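Long-range contacts in 2-hydroxyhepta-2,4-diene-1,7-dioate isomerase (Mycobacterium abscessus, PDB 3RR6), which is of unproven function but belongs to the fumarylacetoacetate hydrolase family and may act as a metal-dependent isomerase or acetylpyruvate hydrolase: residues 78-83 and 205-210; 150-155 and 166-171. All coordinates share one frame; numbering follows the deposited sequence.

Contact 1. Residues 78-83 and 205-210. With EDO (1,2-ethanediol), chain M.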
loop_
_atom_site.group_PDB
_atom_site.type_symbol
_atom_site.label_atom_id
_atom_site.label_comp_id
_atom_site.label_asym_id
_atom_site.label_seq_id
_atom_site.Cartn_x
_atom_site.Cartn_y
_atom_site.Cartn_z
ATOM N N ALA A 78 19.635 -12.311 0.621
ATOM C CA ALA A 78 20.527 -11.275 1.145
ATOM C C ALA A 78 21.897 -11.244 0.451
ATOM O O ALA A 78 22.534 -10.193 0.386
ATOM C CB ALA A 78 20.699 -11.440 2.657
ATOM N N ALA A 79 22.338 -12.393 -0.063
ATOM C CA ALA A 79 23.604 -12.500 -0.799
ATOM C C ALA A 79 23.543 -11.910 -2.214
ATOM O O ALA A 79 24.586 -11.673 -2.831
ATOM C CB ALA A 79 24.051 -13.965 -0.861
ATOM N N GLU A 80 22.335 -11.688 -2.730
ATOM C CA GLU A 80 22.141 -11.054 -4.041
ATOM C C GLU A 80 22.276 -9.523 -3.963
ATOM O O GLU A 80 22.383 -8.852 -4.995
ATOM C CB GLU A 80 20.760 -11.417 -4.611
ATOM C CG GLU A 80 20.631 -11.247 -6.130
ATOM C CD GLU A 80 19.306 -10.632 -6.565
ATOM O OE1 GLU A 80 18.267 -11.334 -6.523
ATOM O OE2 GLU A 80 19.307 -9.446 -6.969
ATOM N N MET A 81 22.268 -8.977 -2.745
ATOM C CA MET A 81 22.285 -7.525 -2.531
ATOM C C MET A 81 23.648 -6.883 -2.780
ATOM O O MET A 81 23.734 -5.674 -2.994
ATOM C CB MET A 81 21.844 -7.186 -1.098
ATOM C CG MET A 81 20.377 -7.482 -0.788
ATOM S SD MET A 81 19.233 -6.442 -1.701
ATOM C CE MET A 81 19.474 -4.846 -0.919
ATOM N N GLY A 82 24.713 -7.678 -2.728
ATOM C CA GLY A 82 26.063 -7.150 -2.887
ATOM C C GLY A 82 26.454 -6.820 -4.320
ATOM O O GLY A 82 27.306 -5.954 -4.550
ATOM N N GLY A 83 25.822 -7.492 -5.282
ATOM C CA GLY A 83 26.357 -7.588 -6.640
ATOM C C GLY A 83 26.313 -6.332 -7.489
ATOM O O GLY A 83 26.286 -5.209 -6.976
ATOM N N LEU A 205 15.489 -6.591 1.531
ATOM C CA LEU A 205 15.795 -7.066 0.187
ATOM C C LEU A 205 15.263 -6.154 -0.936
ATOM O O LEU A 205 15.335 -6.517 -2.106
ATOM C CB LEU A 205 15.296 -8.518 0.016
ATOM C CG LEU A 205 15.937 -9.505 1.005
ATOM C CD1 LEU A 205 15.426 -10.917 0.760
ATOM C CD2 LEU A 205 17.460 -9.463 0.922
ATOM N N LEU A 206 14.746 -4.965 -0.607
ATOM C CA LEU A 206 14.378 -4.006 -1.668
ATOM C C LEU A 206 15.618 -3.616 -2.474
ATOM O O LEU A 206 16.655 -3.233 -1.896
ATOM C CB LEU A 206 13.731 -2.753 -1.074
ATOM C CG LEU A 206 12.319 -2.886 -0.515
ATOM C CD1 LEU A 206 11.914 -1.604 0.208
ATOM C CD2 LEU A 206 11.316 -3.190 -1.610
ATOM N N LEU A 207 15.530 -3.726 -3.799
ATOM C CA LEU A 207 16.669 -3.396 -4.667
ATOM C C LEU A 207 16.911 -1.883 -4.676
ATOM O O LEU A 207 18.048 -1.413 -4.523
ATOM C CB LEU A 207 16.433 -3.917 -6.088
ATOM C CG LEU A 207 16.412 -5.451 -6.194
ATOM C CD1 LEU A 207 15.911 -5.886 -7.560
ATOM C CD2 LEU A 207 17.780 -6.039 -5.904
ATOM N N HIS A 208 15.825 -1.144 -4.868
ATOM C CA HIS A 208 15.780 0.299 -4.658
ATOM C C HIS A 208 15.020 0.518 -3.360
ATOM O O HIS A 208 13.836 0.175 -3.255
ATOM C CB HIS A 208 15.085 0.990 -5.827
ATOM C CG HIS A 208 15.703 0.683 -7.148
ATOM N ND1 HIS A 208 16.831 1.325 -7.605
ATOM C CD2 HIS A 208 15.374 -0.228 -8.093
ATOM C CE1 HIS A 208 17.157 0.835 -8.787
ATOM N NE2 HIS A 208 16.292 -0.106 -9.106
ATOM N N ASP A 209 15.695 1.085 -2.358
ATOM C CA ASP A 209 15.075 1.282 -1.055
ATOM C C ASP A 209 14.107 2.466 -1.089
ATOM O O ASP A 209 13.951 3.115 -2.129
ATOM C CB ASP A 209 16.124 1.379 0.070
ATOM C CG ASP A 209 17.022 2.591 -0.024
ATOM O OD1 ASP A 209 16.721 3.565 -0.742
ATOM O OD2 ASP A 209 18.093 2.571 0.649
ATOM N N VAL A 210 13.430 2.727 0.024
ATOM C CA VAL A 210 12.400 3.768 0.060
ATOM C C VAL A 210 12.949 5.106 -0.443
ATOM O O VAL A 210 12.307 5.790 -1.253
ATOM C CB VAL A 210 11.791 3.894 1.467
ATOM C CG1 VAL A 210 11.004 5.195 1.630
ATOM C CG2 VAL A 210 10.905 2.677 1.761
HETATM C C1 EDO M . 21.515 -4.440 -4.665
HETATM O O1 EDO M . 21.733 -5.091 -5.923
HETATM C C2 EDO M . 20.395 -3.423 -4.825
HETATM O O2 EDO M . 20.564 -2.311 -3.942
#

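Contact 2. Residues 150-155 and 166-171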
loop_
_atom_site.group_PDB
_atom_site.type_symbol
_atom_site.label_atom_id
_atom_site.label_comp_id
_atom_site.label_asym_id
_atom_site.label_seq_id
_atom_site.Cartn_x
_atom_site.Cartn_y
_atom_site.Cartn_z
ATOM N N VAL A 150 -3.103 -5.638 -7.003
ATOM C CA VAL A 150 -3.865 -6.677 -7.681
ATOM C C VAL A 150 -3.769 -6.454 -9.195
ATOM O O VAL A 150 -3.885 -5.318 -9.676
ATOM C CB VAL A 150 -5.339 -6.708 -7.219
ATOM C CG1 VAL A 150 -6.111 -7.844 -7.922
ATOM C CG2 VAL A 150 -5.446 -6.878 -5.687
ATOM N N SER A 151 -3.533 -7.539 -9.936
ATOM C CA SER A 151 -3.170 -7.442 -11.350
ATOM C C SER A 151 -3.829 -8.532 -12.192
ATOM O O SER A 151 -3.685 -9.720 -11.882
ATOM C CB SER A 151 -1.646 -7.587 -11.501
ATOM O OG SER A 151 -0.942 -6.654 -10.686
ATOM N N ALA A 152 -4.507 -8.136 -13.264
ATOM C CA ALA A 152 -5.037 -9.083 -14.251
ATOM C C ALA A 152 -3.951 -9.429 -15.265
ATOM O O ALA A 152 -3.688 -8.678 -16.214
ATOM C CB ALA A 152 -6.282 -8.510 -14.946
ATOM N N ARG A 153 -3.300 -10.568 -15.041
ATOM C CA ARG A 153 -2.154 -10.971 -15.861
ATOM C C ARG A 153 -2.534 -11.130 -17.336
ATOM O O ARG A 153 -1.725 -10.849 -18.221
ATOM C CB ARG A 153 -1.538 -12.281 -15.338
ATOM C CG ARG A 153 -1.165 -12.320 -13.861
ATOM C CD ARG A 153 -0.220 -11.210 -13.412
ATOM N NE ARG A 153 1.094 -11.261 -14.060
ATOM C CZ ARG A 153 2.197 -11.805 -13.540
ATOM N NH1 ARG A 153 2.189 -12.379 -12.340
ATOM N NH2 ARG A 153 3.332 -11.778 -14.237
ATOM N N ASP A 154 -3.754 -11.588 -17.607
ATOM C CA ASP A 154 -4.208 -11.731 -18.990
ATOM C C ASP A 154 -4.286 -10.381 -19.696
ATOM O O ASP A 154 -4.021 -10.277 -20.891
ATOM C CB ASP A 154 -5.534 -12.505 -19.106
ATOM C CG ASP A 154 -6.623 -12.006 -18.173
ATOM O OD1 ASP A 154 -6.357 -11.806 -16.967
ATOM O OD2 ASP A 154 -7.778 -11.867 -18.645
ATOM N N HIS A 155 -4.616 -9.335 -18.950
ATOM C CA HIS A 155 -4.664 -8.001 -19.536
ATOM C C HIS A 155 -3.275 -7.442 -19.803
ATOM O O HIS A 155 -3.086 -6.738 -20.790
ATOM C CB HIS A 155 -5.480 -7.053 -18.659
ATOM C CG HIS A 155 -6.916 -7.443 -18.565
ATOM N ND1 HIS A 155 -7.816 -6.795 -17.743
ATOM C CD2 HIS A 155 -7.609 -8.429 -19.185
ATOM C CE1 HIS A 155 -9.000 -7.373 -17.858
ATOM N NE2 HIS A 155 -8.903 -8.362 -18.736
ATOM N N LYS A 166 -3.867 -3.363 -13.920
ATOM C CA LYS A 166 -3.703 -2.947 -12.531
ATOM C C LYS A 166 -4.693 -1.880 -12.098
ATOM O O LYS A 166 -4.680 -1.459 -10.935
ATOM C CB LYS A 166 -2.274 -2.454 -12.333
ATOM C CG LYS A 166 -1.250 -3.585 -12.443
ATOM C CD LYS A 166 0.130 -3.040 -12.380
ATOM C CE LYS A 166 1.173 -4.135 -12.450
ATOM N NZ LYS A 166 1.265 -4.973 -11.210
ATOM N N GLY A 167 -5.573 -1.469 -13.013
ATOM C CA GLY A 167 -6.391 -0.276 -12.816
ATOM C C GLY A 167 -7.878 -0.478 -12.604
ATOM O O GLY A 167 -8.629 0.500 -12.490
ATOM N N HIS A 168 -8.319 -1.730 -12.570
ATOM C CA HIS A 168 -9.717 -2.044 -12.308
ATOM C C HIS A 168 -10.133 -1.551 -10.921
ATOM O O HIS A 168 -9.336 -1.551 -9.982
ATOM C CB HIS A 168 -9.958 -3.553 -12.413
ATOM C CG HIS A 168 -9.702 -4.110 -13.777
ATOM N ND1 HIS A 168 -10.629 -4.053 -14.793
ATOM C CD2 HIS A 168 -8.620 -4.747 -14.287
ATOM C CE1 HIS A 168 -10.124 -4.619 -15.875
ATOM N NE2 HIS A 168 -8.906 -5.049 -15.595
ATOM N N ASP A 169 -11.372 -1.091 -10.789
ATOM C CA ASP A 169 -11.893 -0.749 -9.474
ATOM C C ASP A 169 -11.643 -1.943 -8.527
ATOM O O ASP A 169 -11.778 -3.106 -8.928
ATOM C CB ASP A 169 -13.391 -0.439 -9.529
ATOM C CG ASP A 169 -13.733 0.924 -10.138
ATOM O OD1 ASP A 169 -12.859 1.672 -10.620
ATOM O OD2 ASP A 169 -14.946 1.250 -10.115
ATOM N N THR A 170 -11.266 -1.619 -7.291
ATOM C CA THR A 170 -10.937 -2.569 -6.207
ATOM C C THR A 170 -9.561 -3.222 -6.284
ATOM O O THR A 170 -9.203 -3.979 -5.382
ATOM C CB THR A 170 -12.018 -3.683 -5.972
ATOM O OG1 THR A 170 -11.864 -4.758 -6.918
ATOM C CG2 THR A 170 -13.420 -3.121 -6.021
ATOM N N PHE A 171 -8.769 -2.919 -7.309
ATOM C CA PHE A 171 -7.447 -3.553 -7.443
ATOM C C PHE A 171 -6.315 -2.901 -6.628
ATOM O O PHE A 171 -5.160 -3.271 -6.798
ATOM C CB PHE A 171 -7.049 -3.686 -8.922
ATOM C CG PHE A 171 -7.648 -4.890 -9.622
ATOM C CD1 PHE A 171 -8.829 -5.496 -9.193
ATOM C CD2 PHE A 171 -7.006 -5.414 -10.731
ATOM C CE1 PHE A 171 -9.341 -6.600 -9.860
ATOM C CE2 PHE A 171 -7.516 -6.514 -11.395
ATOM C CZ PHE A 171 -8.681 -7.103 -10.964
#

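Contact 1. Residues 78-83 and 205-210
Met81 sets CG anti to its carbonyl carbon (chi1 -68°), and further bends at chi2 and chi3 turn its sulphur and methyl toward Leu205 and Leu206. Leu205 likewise holds CG anti to its carbonyl carbon (chi1 -60°), and its branch CD2 meets residues 78-83. Leu205 CD2 lies 3.6 Å from Ala78 CA. Met81 CG touches Leu205 CD2 at 3.9 Å. Farther out, Met81 SD comes within 3.9 Å of Leu205 O, and Met81 CE packs 3.4 Å from Leu206 O. Glu80 and Leu207 cross at about a right angle, Glu80 OE2 standing 3.9 Å from Leu207 CD2; the other carboxylate oxygen, OE1, bonds to Ala76 N. A molecule of 1,2-ethanediol, probably from the crystallisation liquor, lies against both segments and donates from O2 to Leu207 O at 2.7 Å. The contact packs the loop between strands 67-70 and 91-94 against the loop leading into helix 210-220, where Asp209 is the N-cap and its OD1 accepts from Ala212 N. Backbone hydrogen bonds pair Leu205 with Ala75 and Leu207 with Asn73. With methyl and thioether groups set against aliphatic carbons and oxygens, and no direct hydrogen bond between the segments, shape fit rather than directional bonding sets this surface contact.

Contact 2. Residues 150-155 and 166-171
Val150 lays CG1 over the face of the Phe171 ring, 3.6 Å from the ring centroid and nearly on its normal, a CH-pi contact. CG1, anti to the backbone N (chi1 -178°), is the branch placed over the ring; His168 CB covers the opposite face. On the backbone, Val150 N donates to Phe171 O at 3.1 Å with a bent N-H...O angle of 136°, and Phe171 O also accepts from Lys94 NZ. At the far end His155 ND1 and His168 NE2 are 3.0 Å apart in a hydrogen bond that either ring could donate, the imidazoles meeting rim to rim with planes at 47°. Away from both pairs, Lys166 NZ donates to Ser151 OG at 2.8 Å. The arrangement folds the end of helix 163-167 and the turn after it back onto the junction of strand 141-152 with helix 153-159, within the fumarylacetoacetate hydrolase domain. A type II beta turn from His168 to Phe171, closed by Phe171 N to His168 O, brings both aromatic side chains to the same partner segment. In the next shell Asp149 OD2 forms a salt bridge with Lys166 NZ, Asp149 O bonds to Ser151 OG, and Ser111 O holds His155 NE2.

Contact 2 is buried and contact 1 lies at the surface; their centres are about 27 Å apart and their nearest atoms about 14 Å. Both belong to the same family region, and residues 150-171 fall within the sequence between the two segments of contact 1. Contact 1 joins two loops through aliphatic and sulphur contacts. Contact 2 instead binds a strand-helix junction to a helix end and the turn that follows by hydrogen bonds, an imidazole pair and a ring covered on both faces, with the lysine salt bridge close by. Both border strand 141-152: contact 2 takes in its end, and Val210, at the end of segment 205-210 but not touching 78-83, packs on Ile141 and Tyr144.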